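Local coordinates for protein 3-oxo-glucose-6-phosphate:glutamate aminotransferase (Bacillus subtilis subsp. subtilis, PDB 4K2M) that catalyses the pyridoxal phosphate-dependent, reversible transamination between 3-dehydro-glucose 6-phosphate and glutamate that yields kanosamine 6-phosphate on the way to the antibiotic kanosamine, at residues L320-R325 and F421-Q426; E360-I365 and S410-L415; E41-V46 and L312-F317. One frame throughout, in Å; residues are numbered along the deposited sequence.

Overall arrangement
Helix 312-329 carries two of the three contacts: its first turns meet helix 41-46 of the N-terminal domain in interaction 3, and further along it meets the start of helix 423-441 in interaction 1, the two centres about 16 Å apart. Both are buried. Interaction 2, only partly buried, lies within the chain loop that interaction 1 closes and joins helix 362-373 to the strand 412-415 that precedes helix 423-441. The chemistry shifts with place. Interaction 3 is aromatic and aliphatic with one bridging water, interaction 1 sets a direct polar network beside leucine packing, and interaction 2 rests chiefly on one arginine meeting backbone carbonyls.

Interaction 1 (L320-R325 and F421-Q426)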
loop_
_atom_site.group_PDB
_atom_site.type_symbol
_atom_site.label_atom_id
_atom_site.label_comp_id
_atom_site.label_asym_id
_atom_site.label_seq_id
_atom_site.Cartn_x
_atom_site.Cartn_y
_atom_site.Cartn_z
ATOM N N LEU A 320 26.174 -7.025 11.556
ATOM C CA LEU A 320 27.418 -6.403 11.993
ATOM C C LEU A 320 28.549 -7.444 12.022
ATOM O O LEU A 320 29.683 -7.158 11.605
ATOM C CB LEU A 320 27.247 -5.774 13.381
ATOM C CG LEU A 320 28.543 -5.403 14.108
ATOM C CD1 LEU A 320 29.282 -4.287 13.385
ATOM C CD2 LEU A 320 28.269 -5.029 15.571
ATOM N N PHE A 321 28.244 -8.639 12.524
ATOM C CA PHE A 321 29.258 -9.688 12.600
ATOM C C PHE A 321 29.763 -10.006 11.206
ATOM O O PHE A 321 30.972 -10.128 10.982
ATOM C CB PHE A 321 28.717 -10.965 13.254
ATOM C CG PHE A 321 29.763 -12.037 13.420
ATOM C CD1 PHE A 321 30.641 -11.999 14.499
ATOM C CD2 PHE A 321 29.885 -13.062 12.492
ATOM C CE1 PHE A 321 31.618 -12.975 14.665
ATOM C CE2 PHE A 321 30.860 -14.046 12.648
ATOM C CZ PHE A 321 31.733 -13.993 13.738
ATOM N N LEU A 322 28.835 -10.137 10.265
ATOM C CA LEU A 322 29.204 -10.385 8.877
ATOM C C LEU A 322 30.073 -9.267 8.307
ATOM O O LEU A 322 31.064 -9.538 7.629
ATOM C CB LEU A 322 27.955 -10.554 8.009
ATOM C CG LEU A 322 27.234 -11.879 8.249
ATOM C CD1 LEU A 322 25.868 -11.833 7.562
ATOM C CD2 LEU A 322 28.050 -13.093 7.744
ATOM N N ALA A 323 29.707 -8.017 8.573
ATOM C CA ALA A 323 30.459 -6.887 8.042
ATOM C C ALA A 323 31.864 -6.878 8.630
ATOM O O ALA A 323 32.849 -6.681 7.919
ATOM C CB ALA A 323 29.742 -5.561 8.329
ATOM N N ASP A 324 31.945 -7.109 9.935
ATOM C CA ASP A 324 33.236 -7.157 10.628
ATOM C C ASP A 324 34.115 -8.249 10.028
ATOM O O ASP A 324 35.326 -8.065 9.867
ATOM C CB ASP A 324 32.999 -7.413 12.121
ATOM C CG ASP A 324 34.293 -7.506 12.924
ATOM O OD1 ASP A 324 35.110 -6.560 12.888
ATOM O OD2 ASP A 324 34.472 -8.523 13.607
ATOM N N ARG A 325 33.505 -9.375 9.681
ATOM C CA ARG A 325 34.252 -10.529 9.162
ATOM C C ARG A 325 34.790 -10.231 7.759
ATOM O O ARG A 325 35.939 -10.557 7.457
ATOM C CB ARG A 325 33.362 -11.771 9.171
ATOM C CG ARG A 325 34.109 -13.104 8.995
ATOM C CD ARG A 325 33.220 -14.257 9.458
ATOM N NE ARG A 325 33.895 -15.565 9.430
ATOM C CZ ARG A 325 33.881 -16.408 8.398
ATOM N NH1 ARG A 325 33.254 -16.088 7.283
ATOM N NH2 ARG A 325 34.501 -17.587 8.482
ATOM N N PHE A 421 22.541 -15.327 6.039
ATOM C CA PHE A 421 23.687 -15.693 5.217
ATOM C C PHE A 421 24.589 -16.598 6.059
ATOM O O PHE A 421 24.694 -16.415 7.276
ATOM C CB PHE A 421 24.420 -14.413 4.866
ATOM C CG PHE A 421 25.486 -14.561 3.810
ATOM C CD1 PHE A 421 25.228 -15.237 2.619
ATOM C CD2 PHE A 421 26.719 -13.942 3.985
ATOM C CE1 PHE A 421 26.215 -15.326 1.623
ATOM C CE2 PHE A 421 27.708 -14.014 2.993
ATOM C CZ PHE A 421 27.449 -14.713 1.815
ATOM N N THR A 422 25.234 -17.585 5.444
ATOM C CA THR A 422 26.088 -18.483 6.226
ATOM C C THR A 422 27.534 -18.050 6.124
ATOM O O THR A 422 27.941 -17.430 5.140
ATOM C CB THR A 422 25.957 -19.967 5.806
ATOM O OG1 THR A 422 26.402 -20.128 4.455
ATOM C CG2 THR A 422 24.524 -20.445 5.922
ATOM N N LEU A 423 28.324 -18.381 7.138
ATOM C CA LEU A 423 29.733 -18.009 7.111
ATOM C C LEU A 423 30.490 -18.817 6.067
ATOM O O LEU A 423 31.450 -18.330 5.478
ATOM C CB LEU A 423 30.365 -18.194 8.480
ATOM C CG LEU A 423 29.705 -17.411 9.599
ATOM C CD1 LEU A 423 30.487 -17.627 10.902
ATOM C CD2 LEU A 423 29.639 -15.935 9.261
ATOM N N GLU A 424 30.053 -20.047 5.817
ATOM C CA GLU A 424 30.692 -20.838 4.769
ATOM C C GLU A 424 30.447 -20.268 3.361
ATOM O O GLU A 424 31.332 -20.309 2.504
ATOM C CB GLU A 424 30.306 -22.324 4.864
ATOM C CG GLU A 424 28.819 -22.635 4.691
ATOM C CD GLU A 424 28.073 -22.736 6.025
ATOM O OE1 GLU A 424 28.560 -22.186 7.038
ATOM O OE2 GLU A 424 26.991 -23.365 6.053
ATOM N N GLU A 425 29.265 -19.707 3.118
ATOM C CA GLU A 425 29.068 -18.947 1.883
ATOM C C GLU A 425 29.966 -17.717 1.860
ATOM O O GLU A 425 30.548 -17.374 0.826
ATOM C CB GLU A 425 27.623 -18.495 1.754
ATOM C CG GLU A 425 26.632 -19.571 1.387
ATOM C CD GLU A 425 25.205 -19.086 1.581
ATOM O OE1 GLU A 425 24.777 -18.911 2.746
ATOM O OE2 GLU A 425 24.514 -18.868 0.567
ATOM N N GLN A 426 30.051 -17.020 2.994
ATOM C CA GLN A 426 30.896 -15.838 3.055
ATOM C C GLN A 426 32.361 -16.201 2.774
ATOM O O GLN A 426 33.054 -15.456 2.073
ATOM C CB GLN A 426 30.762 -15.112 4.395
ATOM C CG GLN A 426 31.477 -13.775 4.402
ATOM C CD GLN A 426 31.404 -13.089 5.745
ATOM O OE1 GLN A 426 31.613 -13.715 6.779
ATOM N NE2 GLN A 426 31.093 -11.798 5.737
#
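Q426 and R325 carry the polar half of this contact. Q426 has CG anti to its backbone N (chi1 -172°) and stays extended beyond, so its amide reaches across to helix 312-329 and works at both ends. Q426 NE2 donates to the backbone O of L322 at 2.9 Å; that oxygen lies nearly in the amide plane, but the donor itself stands above the plane of the L322 carbonyl. Q426 OE1 accepts from R325 NH1, also at 2.9 Å, in a nearly straight bond (N-H...O 167°) on a lone pair and within the guanidinium plane. The two flat groups are only 21° apart, and with both amide ends engaged the rotation of the Q426 amide is fixed. A weak bond runs from R325 NH1 to L423 O at 3.4 Å, while L423 CB sits over one guanidinium face, toward its rim. R325 NH2 has its own salt bridge to D427, the residue after Q426.

The apolar half centres on two leucines that cross obliquely, L322 CD2 meeting L423 CD2 at 3.6 Å. L322 CD1 rests 4.0 Å from F421 CB. The other methyl of L423, CD1, touches the edge of the F321 ring at CE2, and that ring also meets F58.

Capping bonds hold the start of 421-426. T422 OG1 accepts from E425 N at 3.2 Å, and E425 OE1 takes T422 N at 3.0 Å from above the carboxylate plane and pairs with T422 OG1 through its anti lone pair. R76 adds a salt bridge to this carboxylate, which probably favours its ionised form. Reciprocal side-chain-to-backbone bonds of this kind define a capping box, here with T422 as N-cap of helix 423-441, the last helix of the aminotransferase chain, as it starts against helix 312-329.

Interaction 2 (E360-I365 and S410-L415)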
loop_
_atom_site.group_PDB
_atom_site.type_symbol
_atom_site.label_atom_id
_atom_site.label_comp_id
_atom_site.label_asym_id
_atom_site.label_seq_id
_atom_site.Cartn_x
_atom_site.Cartn_y
_atom_site.Cartn_z
ATOM N N GLU A 360 37.771 0.119 -14.111
ATOM C CA GLU A 360 38.074 -0.593 -15.345
ATOM C C GLU A 360 37.962 -2.104 -15.162
ATOM O O GLU A 360 37.871 -2.838 -16.142
ATOM C CB GLU A 360 39.492 -0.244 -15.816
ATOM C CG GLU A 360 39.746 1.254 -16.033
ATOM C CD GLU A 360 40.108 2.005 -14.754
ATOM O OE1 GLU A 360 39.820 1.498 -13.648
ATOM O OE2 GLU A 360 40.690 3.108 -14.852
ATOM N N ASP A 361 37.950 -2.555 -13.910
ATOM C CA ASP A 361 37.934 -3.993 -13.615
ATOM C C ASP A 361 36.607 -4.549 -13.091
ATOM O O ASP A 361 36.433 -5.771 -13.029
ATOM C CB ASP A 361 39.025 -4.324 -12.586
ATOM C CG ASP A 361 40.425 -4.042 -13.099
ATOM O OD1 ASP A 361 40.608 -4.018 -14.324
ATOM O OD2 ASP A 361 41.342 -3.856 -12.268
ATOM N N ARG A 362 35.677 -3.678 -12.700
ATOM C CA ARG A 362 34.476 -4.150 -11.996
ATOM C C ARG A 362 33.624 -5.140 -12.782
ATOM O O ARG A 362 33.230 -6.171 -12.253
ATOM C CB ARG A 362 33.586 -2.999 -11.512
ATOM C CG ARG A 362 32.418 -3.508 -10.638
ATOM C CD ARG A 362 31.507 -2.382 -10.180
ATOM N NE ARG A 362 30.847 -1.710 -11.301
ATOM C CZ ARG A 362 30.119 -0.607 -11.169
ATOM N NH1 ARG A 362 29.959 -0.068 -9.965
ATOM N NH2 ARG A 362 29.563 -0.035 -12.235
ATOM N N ALA A 363 33.318 -4.833 -14.035
ATOM C CA ALA A 363 32.505 -5.740 -14.836
ATOM C C ALA A 363 33.156 -7.119 -14.931
ATOM O O ALA A 363 32.468 -8.142 -14.813
ATOM C CB ALA A 363 32.262 -5.166 -16.227
ATOM N N ASP A 364 34.475 -7.150 -15.126
ATOM C CA ASP A 364 35.182 -8.430 -15.209
ATOM C C ASP A 364 35.233 -9.150 -13.864
ATOM O O ASP A 364 35.137 -10.377 -13.806
ATOM C CB ASP A 364 36.605 -8.248 -15.727
ATOM C CG ASP A 364 37.180 -9.538 -16.296
ATOM O OD1 ASP A 364 36.483 -10.214 -17.091
ATOM O OD2 ASP A 364 38.322 -9.886 -15.947
ATOM N N ILE A 365 35.407 -8.395 -12.783
ATOM C CA ILE A 365 35.386 -8.989 -11.437
ATOM C C ILE A 365 34.051 -9.664 -11.179
ATOM O O ILE A 365 34.009 -10.799 -10.695
ATOM C CB ILE A 365 35.653 -7.937 -10.345
ATOM C CG1 ILE A 365 37.116 -7.495 -10.367
ATOM C CG2 ILE A 365 35.312 -8.481 -8.959
ATOM C CD1 ILE A 365 37.351 -6.120 -9.741
ATOM N N SER A 410 30.920 4.125 -10.244
ATOM C CA SER A 410 31.596 3.226 -11.183
ATOM C C SER A 410 32.481 2.204 -10.475
ATOM O O SER A 410 32.936 1.229 -11.085
ATOM C CB SER A 410 32.442 4.042 -12.175
ATOM O OG SER A 410 33.602 4.539 -11.533
ATOM N N GLN A 411 32.719 2.411 -9.183
ATOM C CA GLN A 411 33.642 1.548 -8.447
ATOM C C GLN A 411 32.950 0.596 -7.490
ATOM O O GLN A 411 33.506 -0.441 -7.126
ATOM C CB GLN A 411 34.625 2.400 -7.637
ATOM C CG GLN A 411 35.640 3.151 -8.471
ATOM C CD GLN A 411 36.672 3.808 -7.600
ATOM O OE1 GLN A 411 36.450 4.894 -7.074
ATOM N NE2 GLN A 411 37.793 3.124 -7.394
ATOM N N VAL A 412 31.747 0.957 -7.065
ATOM C CA VAL A 412 31.129 0.263 -5.931
ATOM C C VAL A 412 30.688 -1.133 -6.323
ATOM O O VAL A 412 30.205 -1.373 -7.440
ATOM C CB VAL A 412 29.935 1.072 -5.333
ATOM C CG1 VAL A 412 28.780 1.149 -6.329
ATOM C CG2 VAL A 412 29.472 0.461 -3.993
ATOM N N LEU A 413 30.867 -2.066 -5.393
ATOM C CA LEU A 413 30.450 -3.442 -5.596
ATOM C C LEU A 413 29.890 -3.949 -4.276
ATOM O O LEU A 413 30.550 -3.850 -3.240
ATOM C CB LEU A 413 31.649 -4.308 -6.007
ATOM C CG LEU A 413 31.286 -5.742 -6.372
ATOM C CD1 LEU A 413 30.254 -5.712 -7.488
ATOM C CD2 LEU A 413 32.508 -6.517 -6.815
ATOM N N HIS A 414 28.675 -4.484 -4.311
ATOM C CA HIS A 414 28.061 -4.998 -3.096
ATOM C C HIS A 414 28.237 -6.503 -2.982
ATOM O O HIS A 414 27.984 -7.242 -3.950
ATOM C CB HIS A 414 26.576 -4.604 -3.054
ATOM C CG HIS A 414 26.373 -3.134 -2.878
ATOM N ND1 HIS A 414 25.982 -2.301 -3.906
ATOM C CD2 HIS A 414 26.567 -2.341 -1.796
ATOM C CE1 HIS A 414 25.920 -1.057 -3.454
ATOM N NE2 HIS A 414 26.270 -1.055 -2.181
ATOM N N LEU A 415 28.651 -6.939 -1.789
ATOM C CA LEU A 415 28.870 -8.347 -1.493
ATOM C C LEU A 415 27.667 -8.875 -0.722
ATOM O O LEU A 415 27.044 -8.114 0.018
ATOM C CB LEU A 415 30.121 -8.494 -0.633
ATOM C CG LEU A 415 31.384 -7.865 -1.205
ATOM C CD1 LEU A 415 32.541 -8.277 -0.299
ATOM C CD2 LEU A 415 31.619 -8.333 -2.637
#
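R362 does most of the work here, reaching from the first turn of helix 362-373 to the backbone of 410-412. R362 NH1 donates to V412 O at 2.9 Å, the N-H...O angle being 149°; the nitrogen lies in the plane of the V412 carbonyl, on a lone pair. S410 O sits over the centre of one guanidinium face, 3.4 Å from R362 CZ, where the angle to NH1 is too poor for a hydrogen bond. A carbonyl dipole in that position should still be drawn to the positive charge. The same NH1 also donates to H409 O, so the arginine gathers carbonyls where the chain leaves helix 403-411 for strand 412-415.

The torsions explain the reach. R362 CG is anti to the backbone N (chi1 -174°) and the next bond is extended as well, but chi3 turns to 63°; this bend brings R362 CD to 3.2 Å from V412 O and turns a guanidinium face to S410 O.

One turn along the helix the contact becomes apolar: I365 CG2 meets L413 CD2 at 4.0 Å, the two side chains crossing obliquely. L413 belongs to strand 412-415, which pairs antiparallel with strand 353-356 in a small two-stranded sheet, L413 bonding through its backbone to I355. Helix 362-373 follows the partner strand in the chain and packs on this two-stranded sheet through I365, which also rests on V357 and E440.

S410 is steadied by bonds of its OG to K407 O and T359 OG1, and Q411 pairs with V357 through its backbone. The CB of V412 points away from 360-365, though CG1 still touches R362 NH1; its side chain is about 8 Å from that of Y381, a substrate-binding residue.

Interaction 3 (E41-V46 and L312-F317); sequences ERWKQV and LSLNNF
W43 sets its indole against the side chains of L314 and F317, and the two meet it in different ways. L314, with CG anti to the backbone N, brings CD1 over one face of the indole: the methyl stands 3.9 Å from the centroid of the six-membered ring and 15° off its normal, a clear CH-pi contact. F317 comes at the edge. F317 CB is 3.5 Å from W43 CZ2, and the phenyl plane is turned 68° from the indole, so the tryptophan edge points at the phenylalanine face in an offset edge-to-face pair with centroids 5.4 Å apart. S313 CB touches the pyrrole side, 3.6 Å from W43 CD1.

The axes of segments 41-46 and 312-317 cross at 76°, 8.3 Å apart, close enough for the indole to reach L314 and F317, one turn apart. L19 and L23 of helix 13-24 also touch W43, and S313 OG bonds to N40 OD1.

W43 NE1, the polar atom of the indole, donates to a water lying in the ring plane at 2.8 Å, and that water donates to S313 O at 2.9 Å. The N-terminal domain is thus joined here to the aminotransferase fold mostly by apolar and aromatic packing, with the indole N-H satisfied by a bridging water rather than by a direct protein acceptor.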
loop_
_atom_site.group_PDB
_atom_site.type_symbol
_atom_site.label_atom_id
_atom_site.label_comp_id
_atom_site.label_asym_id
_atom_site.label_seq_id
_atom_site.Cartn_x
_atom_site.Cartn_y
_atom_site.Cartn_z
ATOM N N GLU A 41 13.563 -9.498 21.794
ATOM C CA GLU A 41 12.929 -10.728 22.263
ATOM C C GLU A 41 13.727 -11.994 21.937
ATOM O O GLU A 41 13.855 -12.894 22.777
ATOM C CB GLU A 41 11.483 -10.833 21.762
ATOM C CG GLU A 41 10.501 -9.968 22.548
ATOM C CD GLU A 41 10.360 -10.420 23.994
ATOM O OE1 GLU A 41 10.402 -9.557 24.898
ATOM O OE2 GLU A 41 10.201 -11.639 24.224
ATOM N N ARG A 42 14.283 -12.059 20.731
ATOM C CA ARG A 42 15.017 -13.252 20.322
ATOM C C ARG A 42 16.387 -13.367 20.991
ATOM O O ARG A 42 16.981 -14.439 21.007
ATOM C CB ARG A 42 15.109 -13.344 18.794
ATOM C CG ARG A 42 13.764 -13.642 18.127
ATOM C CD ARG A 42 13.245 -15.017 18.553
ATOM N NE ARG A 42 11.815 -15.208 18.300
ATOM C CZ ARG A 42 10.854 -14.959 19.188
ATOM N NH1 ARG A 42 11.165 -14.497 20.393
ATOM N NH2 ARG A 42 9.581 -15.170 18.870
ATOM N N TRP A 43 16.873 -12.269 21.567
ATOM C CA TRP A 43 18.134 -12.294 22.322
ATOM C C TRP A 43 17.949 -13.042 23.645
ATOM O O TRP A 43 18.863 -13.725 24.121
ATOM C CB TRP A 43 18.617 -10.878 22.635
ATOM C CG TRP A 43 19.587 -10.256 21.665
ATOM C CD1 TRP A 43 19.521 -8.990 21.150
ATOM C CD2 TRP A 43 20.795 -10.839 21.144
ATOM N NE1 TRP A 43 20.610 -8.750 20.339
ATOM C CE2 TRP A 43 21.405 -9.869 20.313
ATOM C CE3 TRP A 43 21.427 -12.080 21.308
ATOM C CZ2 TRP A 43 22.601 -10.103 19.637
ATOM C CZ3 TRP A 43 22.611 -12.321 20.636
ATOM C CH2 TRP A 43 23.192 -11.340 19.811
ATOM N N LYS A 44 16.762 -12.905 24.232
ATOM C CA LYS A 44 16.457 -13.466 25.556
ATOM C C LYS A 44 16.823 -14.939 25.721
ATOM O O LYS A 44 17.494 -15.320 26.687
ATOM C CB LYS A 44 14.976 -13.284 25.888
ATOM C CG LYS A 44 14.570 -11.865 26.258
ATOM C CD LYS A 44 13.090 -11.830 26.621
ATOM C CE LYS A 44 12.772 -10.718 27.610
ATOM N NZ LYS A 44 12.266 -11.269 28.905
ATOM N N GLN A 45 16.372 -15.772 24.792
ATOM C CA GLN A 45 16.660 -17.200 24.882
ATOM C C GLN A 45 18.121 -17.443 24.538
ATOM O O GLN A 45 18.802 -18.263 25.165
ATOM C CB GLN A 45 15.760 -17.994 23.930
ATOM C CG GLN A 45 16.114 -19.480 23.822
ATOM C CD GLN A 45 15.862 -20.255 25.113
ATOM O OE1 GLN A 45 14.952 -19.935 25.882
ATOM N NE2 GLN A 45 16.673 -21.281 25.351
ATOM N N VAL A 46 18.594 -16.703 23.539
ATOM C CA VAL A 46 19.924 -16.903 22.990
ATOM C C VAL A 46 20.988 -16.630 24.051
ATOM O O VAL A 46 21.929 -17.404 24.215
ATOM C CB VAL A 46 20.134 -15.999 21.744
ATOM C CG1 VAL A 46 21.599 -15.861 21.413
ATOM C CG2 VAL A 46 19.362 -16.557 20.546
ATOM N N LEU A 312 14.717 -8.241 15.251
ATOM C CA LEU A 312 15.527 -7.121 14.742
ATOM C C LEU A 312 16.903 -6.923 15.397
ATOM O O LEU A 312 17.913 -6.802 14.704
ATOM C CB LEU A 312 14.729 -5.806 14.772
ATOM C CG LEU A 312 15.461 -4.539 14.330
ATOM C CD1 LEU A 312 16.010 -4.705 12.905
ATOM C CD2 LEU A 312 14.519 -3.321 14.426
ATOM N N SER A 313 16.960 -6.879 16.725
ATOM C CA SER A 313 18.260 -6.693 17.372
ATOM C C SER A 313 19.224 -7.817 17.023
ATOM O O SER A 313 20.392 -7.555 16.708
ATOM C CB SER A 313 18.119 -6.573 18.882
ATOM O OG SER A 313 17.452 -5.368 19.195
ATOM N N LEU A 314 18.742 -9.056 17.073
ATOM C CA LEU A 314 19.594 -10.204 16.744
ATOM C C LEU A 314 20.047 -10.119 15.287
ATOM O O LEU A 314 21.217 -10.325 14.976
ATOM C CB LEU A 314 18.861 -11.519 16.972
ATOM C CG LEU A 314 19.603 -12.747 16.428
ATOM C CD1 LEU A 314 20.900 -12.990 17.213
ATOM C CD2 LEU A 314 18.722 -13.991 16.432
ATOM N N ASN A 315 19.122 -9.792 14.396
ATOM C CA ASN A 315 19.459 -9.719 12.976
ATOM C C ASN A 315 20.450 -8.618 12.669
ATOM O O ASN A 315 21.378 -8.810 11.866
ATOM C CB ASN A 315 18.199 -9.573 12.114
ATOM C CG ASN A 315 17.483 -10.884 11.896
ATOM O OD1 ASN A 315 18.028 -11.972 12.158
ATOM N ND2 ASN A 315 16.251 -10.802 11.391
ATOM N N ASN A 316 20.272 -7.460 13.296
ATOM C CA ASN A 316 21.217 -6.371 13.074
ATOM C C ASN A 316 22.584 -6.750 13.632
ATOM O O ASN A 316 23.609 -6.434 13.027
ATOM C CB ASN A 316 20.721 -5.046 13.665
ATOM C CG ASN A 316 19.943 -4.219 12.655
ATOM O OD1 ASN A 316 19.480 -4.746 11.637
ATOM N ND2 ASN A 316 19.812 -2.918 12.918
ATOM N N PHE A 317 22.607 -7.457 14.754
ATOM C CA PHE A 317 23.886 -7.919 15.270
ATOM C C PHE A 317 24.557 -8.887 14.279
ATOM O O PHE A 317 25.772 -8.798 14.016
ATOM C CB PHE A 317 23.743 -8.594 16.639
ATOM C CG PHE A 317 25.054 -9.063 17.187
ATOM C CD1 PHE A 317 25.895 -8.177 17.848
ATOM C CD2 PHE A 317 25.464 -10.376 16.990
ATOM C CE1 PHE A 317 27.122 -8.600 18.334
ATOM C CE2 PHE A 317 26.682 -10.813 17.467
ATOM C CZ PHE A 317 27.514 -9.933 18.143
HETATM O O HOH W 1 21.738 -6.583 19.033
#